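Local coordinates for Thiol:disulfide interchange protein DsbA (Pseudomonas aeruginosa, PDB 4ZL8) that probably introduces disulfide bonds into other periplasmic proteins by handing over its own redox-active disulfide, as a thioredoxin-fold oxidoreductase of the DsbA subfamily, at residues 32-37 with 72-77. The protein carries 1 engineered substitution. Sequence-based numbering, arbitrary orientation.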
loop_
_atom_site.group_PDB
_atom_site.type_symbol
_atom_site.label_atom_id
_atom_site.label_comp_id
_atom_site.label_asym_id
_atom_site.label_seq_id
_atom_site.Cartn_x
_atom_site.Cartn_y
_atom_site.Cartn_z
ATOM N N LEU A 32 1.467 -0.805 3.647
ATOM C CA LEU A 32 1.169 0.616 3.882
ATOM C C LEU A 32 2.371 1.427 3.420
ATOM O O LEU A 32 3.521 1.085 3.744
ATOM C CB LEU A 32 0.839 0.897 5.346
ATOM C CG LEU A 32 -0.493 0.278 5.827
ATOM C CD1 LEU A 32 -0.197 -1.000 6.543
ATOM C CD2 LEU A 32 -1.260 1.235 6.739
ATOM N N PHE A 33 2.098 2.467 2.639
ATOM C CA PHE A 33 3.183 3.188 1.978
ATOM C C PHE A 33 2.772 4.644 1.774
ATOM O O PHE A 33 1.631 5.025 1.973
ATOM C CB PHE A 33 3.512 2.536 0.621
ATOM C CG PHE A 33 2.618 2.986 -0.474
ATOM C CD1 PHE A 33 1.276 2.632 -0.482
ATOM C CD2 PHE A 33 3.096 3.771 -1.503
ATOM C CE1 PHE A 33 0.447 3.086 -1.470
ATOM C CE2 PHE A 33 2.254 4.225 -2.490
ATOM C CZ PHE A 33 0.946 3.863 -2.482
ATOM N N TRP A 34 3.732 5.451 1.352
ATOM C CA TRP A 34 3.486 6.775 0.815
ATOM C C TRP A 34 4.379 6.890 -0.417
ATOM O O TRP A 34 5.557 6.548 -0.374
ATOM C CB TRP A 34 3.808 7.851 1.876
ATOM C CG TRP A 34 3.965 9.252 1.384
ATOM C CD1 TRP A 34 3.192 9.904 0.464
ATOM C CD2 TRP A 34 4.995 10.174 1.775
ATOM N NE1 TRP A 34 3.678 11.175 0.267
ATOM C CE2 TRP A 34 4.783 11.362 1.055
ATOM C CE3 TRP A 34 6.063 10.112 2.673
ATOM C CZ2 TRP A 34 5.601 12.473 1.192
ATOM C CZ3 TRP A 34 6.891 11.226 2.804
ATOM C CH2 TRP A 34 6.649 12.386 2.069
ATOM N N TYR A 35 3.842 7.406 -1.509
ATOM C CA TYR A 35 4.639 7.589 -2.720
ATOM C C TYR A 35 5.914 8.406 -2.494
ATOM O O TYR A 35 6.908 8.185 -3.190
ATOM C CB TYR A 35 3.837 8.283 -3.804
ATOM C CG TYR A 35 2.822 7.475 -4.587
ATOM C CD1 TYR A 35 3.177 6.333 -5.297
ATOM C CD2 TYR A 35 1.530 7.941 -4.737
ATOM C CE1 TYR A 35 2.251 5.652 -6.068
ATOM C CE2 TYR A 35 0.604 7.277 -5.496
ATOM C CZ TYR A 35 0.963 6.149 -6.180
ATOM O OH TYR A 35 -0.009 5.546 -6.942
ATOM N N GLY A 36 5.891 9.361 -1.564
ATOM C CA GLY A 36 7.027 10.230 -1.323
ATOM C C GLY A 36 8.060 9.690 -0.338
ATOM O O GLY A 36 9.053 10.349 -0.079
ATOM N N CYS A 37 7.809 8.497 0.196
ATOM C CA CYS A 37 8.629 7.889 1.227
ATOM C C CYS A 37 9.859 7.243 0.587
ATOM O O CYS A 37 9.730 6.320 -0.202
ATOM C CB CYS A 37 7.746 6.890 1.993
ATOM S SG CYS A 37 8.512 5.461 2.766
ATOM N N ASN A 72 -1.591 12.839 2.534
ATOM C CA ASN A 72 -3.002 12.691 2.210
ATOM C C ASN A 72 -3.254 12.966 0.740
ATOM O O ASN A 72 -3.994 12.244 0.080
ATOM C CB ASN A 72 -3.862 13.601 3.081
ATOM C CG ASN A 72 -3.946 13.122 4.509
ATOM O OD1 ASN A 72 -3.199 12.248 4.935
ATOM N ND2 ASN A 72 -4.851 13.717 5.277
ATOM N N VAL A 73 -2.612 13.994 0.210
ATOM C CA VAL A 73 -2.720 14.354 -1.195
ATOM C C VAL A 73 -2.216 13.206 -2.099
ATOM O O VAL A 73 -2.879 12.770 -3.057
ATOM C CB VAL A 73 -1.922 15.649 -1.446
ATOM C CG1 VAL A 73 -1.813 15.955 -2.912
ATOM C CG2 VAL A 73 -2.564 16.806 -0.688
ATOM N N HIS A 74 -1.042 12.685 -1.765
ATOM C CA HIS A 74 -0.492 11.601 -2.548
ATOM C C HIS A 74 -1.313 10.336 -2.383
ATOM O O HIS A 74 -1.444 9.542 -3.341
ATOM C CB HIS A 74 0.981 11.346 -2.198
ATOM C CG HIS A 74 1.914 12.345 -2.787
ATOM N ND1 HIS A 74 3.218 12.470 -2.368
ATOM C CD2 HIS A 74 1.733 13.279 -3.752
ATOM C CE1 HIS A 74 3.813 13.418 -3.067
ATOM N NE2 HIS A 74 2.932 13.934 -3.908
ATOM N N GLY A 75 -1.858 10.123 -1.186
ATOM C CA GLY A 75 -2.734 8.990 -0.966
ATOM C C GLY A 75 -4.033 9.105 -1.740
ATOM O O GLY A 75 -4.563 8.109 -2.251
ATOM N N GLN A 76 -4.551 10.317 -1.854
ATOM C CA GLN A 76 -5.770 10.554 -2.607
ATOM C C GLN A 76 -5.518 10.325 -4.114
ATOM O O GLN A 76 -6.367 9.767 -4.817
ATOM C CB GLN A 76 -6.305 11.951 -2.311
ATOM C CG GLN A 76 -7.728 12.167 -2.809
ATOM C CD GLN A 76 -8.385 13.381 -2.223
ATOM O OE1 GLN A 76 -8.069 13.803 -1.109
ATOM N NE2 GLN A 76 -9.314 13.957 -2.965
ATOM N N MET A 77 -4.334 10.679 -4.601
ATOM C CA MET A 77 -3.931 10.359 -5.967
ATOM C C MET A 77 -3.923 8.835 -6.160
ATOM O O MET A 77 -4.491 8.319 -7.132
ATOM C CB MET A 77 -2.560 10.982 -6.287
ATOM C CG MET A 77 -1.986 10.483 -7.618
ATOM S SD MET A 77 -0.497 11.342 -8.153
ATOM C CE MET A 77 0.605 10.923 -6.799
#
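One hydrogen bond joins the loop leading from strand 27-33 into the redox-active cysteines to helix 70-84: Trp-34 NE1 donates to His-74 ND1 over 3.0 Å. It is moderately bent, 143° at the hydrogen, with the donor 16° from the imidazole plane. Trp-34 reaches across because its CG stands anti to the backbone N (chi1 164°), so the pyrrole edge meets the imidazole rim to rim, without stacking. The indole is also packed from its own segment: Gly-36 CA lies 3.5 Å above its ring plane, in a type I turn closed by Cys-37 N to Trp-34 O, while Trp-71 stacks on it. The Tyr-35 CB leaves the backbone toward the helix, and the ring brings its CD2 edge within 3.7 Å of His-74 O. Tyr-35 CD2 also packs 3.7 Å from Met-77 CE, the methionine chain being extended until it bends at chi3. The Tyr-35 hydroxyl is hydrogen-bonded to Glu-87 OE2. Because His-74 ND1 accepts from Trp-34 and NE2 is hydrogen-bonded to Lys-104 O, the imidazole is probably neutral with its proton on NE2, bridging the approach to the Cys-37–Cys-40 disulfide and the helical part of DsbA by two hydrogen bonds.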